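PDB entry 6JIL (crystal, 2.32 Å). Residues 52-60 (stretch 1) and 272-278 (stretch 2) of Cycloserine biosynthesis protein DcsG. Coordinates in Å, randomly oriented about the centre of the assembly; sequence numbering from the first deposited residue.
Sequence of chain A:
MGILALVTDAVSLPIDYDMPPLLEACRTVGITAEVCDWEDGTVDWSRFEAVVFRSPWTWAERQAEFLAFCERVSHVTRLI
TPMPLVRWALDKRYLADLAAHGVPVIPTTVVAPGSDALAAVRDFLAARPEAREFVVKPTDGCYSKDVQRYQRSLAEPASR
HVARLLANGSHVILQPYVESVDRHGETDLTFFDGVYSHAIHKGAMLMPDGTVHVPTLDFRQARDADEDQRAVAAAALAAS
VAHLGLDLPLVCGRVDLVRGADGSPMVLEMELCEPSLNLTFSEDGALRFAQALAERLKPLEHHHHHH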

ATOM      1  N   VAL A  52      -1.321   5.601  15.304  1.00 15.78           N
ATOM      2  CA  VAL A  52      -0.732   4.838  14.210  1.00 15.86           C
ATOM      3  C   VAL A  52      -1.861   4.156  13.442  1.00 17.31           C
ATOM      4  O   VAL A  52      -2.737   3.511  14.030  1.00 15.83           O
ATOM      5  CB  VAL A  52       0.251   3.747  14.698  1.00 16.19           C
ATOM      6  CG1 VAL A  52       0.591   2.804  13.551  1.00 11.83           C
ATOM      7  CG2 VAL A  52       1.521   4.388  15.211  1.00 16.13           C
ATOM      8  N   PHE A  53      -1.842   4.316  12.124  1.00 16.39           N
ATOM      9  CA  PHE A  53      -2.861   3.712  11.278  1.00 15.69           C
ATOM     10  C   PHE A  53      -2.404   2.310  10.895  1.00 14.69           C
ATOM     11  O   PHE A  53      -1.466   2.131  10.117  1.00 14.13           O
ATOM     12  CB  PHE A  53      -3.079   4.574  10.042  1.00 10.95           C
ATOM     13  CG  PHE A  53      -3.438   5.988  10.359  1.00 10.95           C
ATOM     14  CD1 PHE A  53      -2.596   7.031  10.007  1.00 11.94           C
ATOM     15  CD2 PHE A  53      -4.631   6.286  10.996  1.00 10.81           C
ATOM     16  CE1 PHE A  53      -2.944   8.354  10.285  1.00  9.42           C
ATOM     17  CE2 PHE A  53      -4.980   7.600  11.273  1.00 11.79           C
ATOM     18  CZ  PHE A  53      -4.129   8.635  10.912  1.00  9.38           C
ATOM     19  N   ARG A  54      -3.075   1.316  11.458  1.00 13.54           N
ATOM     20  CA  ARG A  54      -2.717  -0.061  11.208  1.00 15.28           C
ATOM     21  C   ARG A  54      -3.566  -0.750  10.158  1.00 16.33           C
ATOM     22  O   ARG A  54      -3.051  -1.162   9.119  1.00 16.58           O
ATOM     23  CB  ARG A  54      -2.764  -0.850  12.519  1.00 14.97           C
ATOM     24  CG  ARG A  54      -1.643  -0.484  13.487  1.00 14.26           C
ATOM     25  CD  ARG A  54      -0.311  -0.684  12.801  1.00 14.35           C
ATOM     26  NE  ARG A  54      -0.325  -1.974  12.129  1.00 17.56           N
ATOM     27  CZ  ARG A  54       0.132  -2.192  10.903  1.00 17.41           C
ATOM     28  NH1 ARG A  54       0.666  -1.202  10.198  1.00 13.41           N
ATOM     29  NH2 ARG A  54      -0.003  -3.399  10.360  1.00 17.59           N
ATOM     30  N   SER A  55      -4.867  -0.858  10.412  1.00 15.24           N
ATOM     31  CA  SER A  55      -5.739  -1.547   9.478  1.00 14.17           C
ATOM     32  C   SER A  55      -7.149  -0.992   9.286  1.00 13.84           C
ATOM     33  O   SER A  55      -8.123  -1.739   9.370  1.00 16.01           O
ATOM     34  CB  SER A  55      -5.835  -3.014   9.884  1.00 13.90           C
ATOM     35  OG  SER A  55      -6.233  -3.120  11.239  1.00 15.42           O
ATOM     36  N   PRO A  56      -7.280   0.320   9.020  1.00 11.27           N
ATOM     37  CA  PRO A  56      -8.598   0.918   8.809  1.00 10.25           C
ATOM     38  C   PRO A  56      -8.840   0.678   7.323  1.00 11.06           C
ATOM     39  O   PRO A  56      -9.126   1.598   6.557  1.00 11.23           O
ATOM     40  CB  PRO A  56      -8.334   2.376   9.111  1.00  9.19           C
ATOM     41  CG  PRO A  56      -6.998   2.570   8.467  1.00  8.81           C
ATOM     42  CD  PRO A  56      -6.222   1.337   8.875  1.00  9.29           C
ATOM     43  N   TRP A  57      -8.723  -0.580   6.922  1.00 12.21           N
ATOM     44  CA  TRP A  57      -8.813  -0.919   5.513  1.00 14.22           C
ATOM     45  C   TRP A  57     -10.092  -0.677   4.735  1.00 15.11           C
ATOM     46  O   TRP A  57     -10.096  -0.820   3.509  1.00 12.88           O
ATOM     47  CB  TRP A  57      -8.302  -2.344   5.306  1.00 12.73           C
ATOM     48  CG  TRP A  57      -6.851  -2.470   5.725  1.00 13.62           C
ATOM     49  CD1 TRP A  57      -5.882  -1.503   5.635  1.00 14.99           C
ATOM     50  CD2 TRP A  57      -6.212  -3.618   6.292  1.00 11.70           C
ATOM     51  NE1 TRP A  57      -4.687  -1.976   6.115  1.00 14.20           N
ATOM     52  CE2 TRP A  57      -4.859  -3.273   6.523  1.00 13.09           C
ATOM     53  CE3 TRP A  57      -6.648  -4.904   6.626  1.00 11.31           C
ATOM     54  CZ2 TRP A  57      -3.943  -4.169   7.074  1.00 12.60           C
ATOM     55  CZ3 TRP A  57      -5.734  -5.799   7.178  1.00 11.98           C
ATOM     56  CH2 TRP A  57      -4.397  -5.425   7.395  1.00 12.30           C
ATOM     57  N   THR A  58     -11.170  -0.292   5.412  1.00 15.52           N
ATOM     58  CA  THR A  58     -12.390  -0.008   4.673  1.00 16.75           C
ATOM     59  C   THR A  58     -12.277   1.409   4.104  1.00 16.53           C
ATOM     60  O   THR A  58     -13.209   1.911   3.482  1.00 17.15           O
ATOM     61  CB  THR A  58     -13.669  -0.115   5.557  1.00 16.86           C
ATOM     62  OG1 THR A  58     -13.583   0.793   6.660  1.00 16.25           O
ATOM     63  CG2 THR A  58     -13.835  -1.530   6.070  1.00 16.07           C
ATOM     64  N   TRP A  59     -11.131   2.051   4.315  1.00 17.08           N
ATOM     65  CA  TRP A  59     -10.938   3.400   3.793  1.00 17.76           C
ATOM     66  C   TRP A  59     -11.043   3.342   2.278  1.00 18.85           C
ATOM     67  O   TRP A  59     -11.377   4.336   1.632  1.00 19.79           O
ATOM     68  CB  TRP A  59      -9.570   3.975   4.190  1.00 17.52           C
ATOM     69  CG  TRP A  59      -8.384   3.316   3.527  1.00 16.59           C
ATOM     70  CD1 TRP A  59      -7.615   2.299   4.028  1.00 16.19           C
ATOM     71  CD2 TRP A  59      -7.854   3.611   2.228  1.00 15.20           C
ATOM     72  NE1 TRP A  59      -6.646   1.942   3.122  1.00 12.49           N
ATOM     73  CE2 TRP A  59      -6.769   2.729   2.008  1.00 13.64           C
ATOM     74  CE3 TRP A  59      -8.190   4.533   1.228  1.00 13.00           C
ATOM     75  CZ2 TRP A  59      -6.021   2.740   0.827  1.00 12.68           C
ATOM     76  CZ3 TRP A  59      -7.446   4.541   0.053  1.00 13.34           C
ATOM     77  CH2 TRP A  59      -6.374   3.649  -0.135  1.00 12.48           C
ATOM     78  N   ALA A  60     -10.755   2.169   1.718  1.00 17.51           N
ATOM     79  CA  ALA A  60     -10.823   1.962   0.277  1.00 17.37           C
ATOM     80  C   ALA A  60     -12.251   2.092  -0.239  1.00 18.89           C
ATOM     81  O   ALA A  60     -12.464   2.268  -1.434  1.00 18.62           O
ATOM     82  CB  ALA A  60     -10.270   0.591  -0.086  1.00 16.26           C
ATOM     83  N   LEU A 272       2.928   2.966   2.975  1.00 18.02           N
ATOM     84  CA  LEU A 272       3.603   3.662   4.058  1.00 19.41           C
ATOM     85  C   LEU A 272       2.688   4.164   5.161  1.00 20.38           C
ATOM     86  O   LEU A 272       3.153   4.510   6.249  1.00 21.98           O
ATOM     87  CB  LEU A 272       4.374   4.840   3.475  1.00 18.02           C
ATOM     88  CG  LEU A 272       5.173   4.454   2.231  1.00 16.32           C
ATOM     89  CD1 LEU A 272       5.869   5.672   1.679  1.00 15.97           C
ATOM     90  CD2 LEU A 272       6.173   3.358   2.584  1.00 16.05           C
ATOM     91  N   CYS A 273       1.391   4.207   4.882  1.00 20.99           N
ATOM     92  CA  CYS A 273       0.430   4.702   5.854  1.00 21.07           C
ATOM     93  C   CYS A 273      -0.113   3.622   6.769  1.00 20.38           C
ATOM     94  O   CYS A 273       0.118   3.667   7.972  1.00 20.21           O
ATOM     95  CB  CYS A 273      -0.728   5.388   5.141  1.00 22.22           C
ATOM     96  SG  CYS A 273      -1.943   6.070   6.268  1.00 30.05           S
ATOM     97  N   GLU A 274      -0.843   2.666   6.196  1.00 18.18           N
ATOM     98  CA  GLU A 274      -1.424   1.561   6.957  1.00 17.43           C
ATOM     99  C   GLU A 274      -1.152   0.224   6.256  1.00 15.89           C
ATOM    100  O   GLU A 274      -2.071  -0.453   5.802  1.00 15.81           O
ATOM    101  CB  GLU A 274      -2.931   1.776   7.112  1.00 17.73           C
ATOM    102  CG  GLU A 274      -3.609   2.407   5.906  1.00 19.37           C
ATOM    103  CD  GLU A 274      -3.296   1.689   4.606  1.00 23.35           C
ATOM    104  OE1 GLU A 274      -2.137   1.772   4.139  1.00 24.19           O
ATOM    105  OE2 GLU A 274      -4.205   1.037   4.051  1.00 25.07           O
ATOM    106  N   PRO A 275       0.122  -0.177   6.174  1.00 15.88           N
ATOM    107  CA  PRO A 275       0.497  -1.429   5.517  1.00 15.10           C
ATOM    108  C   PRO A 275       0.346  -2.707   6.311  1.00 16.84           C
ATOM    109  O   PRO A 275       0.485  -2.732   7.540  1.00 17.35           O
ATOM    110  CB  PRO A 275       1.957  -1.203   5.200  1.00 15.16           C
ATOM    111  CG  PRO A 275       2.418  -0.506   6.463  1.00 11.50           C
ATOM    112  CD  PRO A 275       1.329   0.532   6.647  1.00 15.40           C
ATOM    113  N   SER A 276       0.051  -3.777   5.591  1.00 15.83           N
ATOM    114  CA  SER A 276       0.022  -5.081   6.209  1.00 16.06           C
ATOM    115  C   SER A 276       1.538  -5.271   6.207  1.00 14.45           C
ATOM    116  O   SER A 276       2.194  -5.045   5.180  1.00 13.66           O
ATOM    117  CB  SER A 276      -0.642  -6.101   5.292  1.00 16.15           C
ATOM    118  OG  SER A 276      -0.195  -7.416   5.582  1.00 19.38           O
ATOM    119  N   LEU A 277       2.104  -5.650   7.341  1.00 16.16           N
ATOM    120  CA  LEU A 277       3.555  -5.807   7.436  1.00 14.88           C
ATOM    121  C   LEU A 277       4.083  -7.242   7.433  1.00 14.40           C
ATOM    122  O   LEU A 277       5.284  -7.449   7.281  1.00 17.84           O
ATOM    123  CB  LEU A 277       4.048  -5.065   8.680  1.00 12.26           C
ATOM    124  CG  LEU A 277       3.804  -3.554   8.627  1.00 14.69           C
ATOM    125  CD1 LEU A 277       3.878  -2.952  10.020  1.00 15.40           C
ATOM    126  CD2 LEU A 277       4.836  -2.909   7.713  1.00 12.94           C
ATOM    127  N   ASN A 278       3.197  -8.221   7.599  1.00 14.00           N
ATOM    128  CA  ASN A 278       3.581  -9.637   7.623  1.00 13.48           C
ATOM    129  C   ASN A 278       4.489  -9.954   8.808  1.00 15.59           C
ATOM    130  O   ASN A 278       5.430 -10.748   8.694  1.00 14.63           O
ATOM    131  CB  ASN A 278       4.288 -10.032   6.317  1.00 13.33           C
ATOM    132  CG  ASN A 278       3.399  -9.869   5.101  1.00 12.37           C
ATOM    133  OD1 ASN A 278       2.280 -10.365   5.073  1.00  9.77           O
ATOM    134  ND2 ASN A 278       3.897  -9.171   4.091  1.00 10.59           N
TER
HETATM  135  O   HOH W   1       0.234   5.406  10.834  1.00 20.31           O

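Four direct hydrogen bonds join the two stretches, and every one runs from a side-chain nitrogen of residues 52-60 to an oxygen of Glu274 or Pro275. Glu274, which gives up more surface to the contact than any other residue, accepts two of them from different tryptophans. Its backbone carbonyl receives the indole of Trp57 (NE1 of Trp57 to O of Glu274, 3.0 Å) in a nearly straight bond, with an angle of 167° at the hydrogen. Its carboxylate receives the indole of Trp59 (NE1 of Trp59 to OE2 of Glu274, 2.8 Å), more bent at 138°. In both cases the acceptor lies near the plane of the indole ring, where the N-H points. With chi1 and chi2 of Glu274 both p, OE2 of Glu274 sits within bonding distance of NE1 of Trp59 and also 3.4 Å from CD1 of Trp57.

The next carbonyl along, that of Pro275, is held by Arg54. Although the CA-to-CB bond of Arg54 points away from stretch 2, three successive m torsions fold the chain back, and the guanidinium grips one acceptor with two nitrogens: NH2 of Arg54 lies 2.9 Å and NH1 of Arg54 3.1 Å from O of Pro275. Over one face of the same group sits a methyl of Leu277, with CD1 of Leu277 3.7 Å from NH1 of Arg54.

The backbone of Phe53 is served differently. O of Phe53 lies 3.1 Å from O of Cys273, but both are acceptors and no hydrogen bond is possible between them; instead CA of Glu274 approaches O of Phe53 at 3.2 Å in a C-H...O contact. A water accepts from N of Phe53 (2.7 Å to the water O) and donates weakly to O of Cys273 (3.4 Å from the water O), bridging the stretches. Nearby, SG of Cys273 packs obliquely against the phenyl ring, 3.9 Å from CD1 of Phe53.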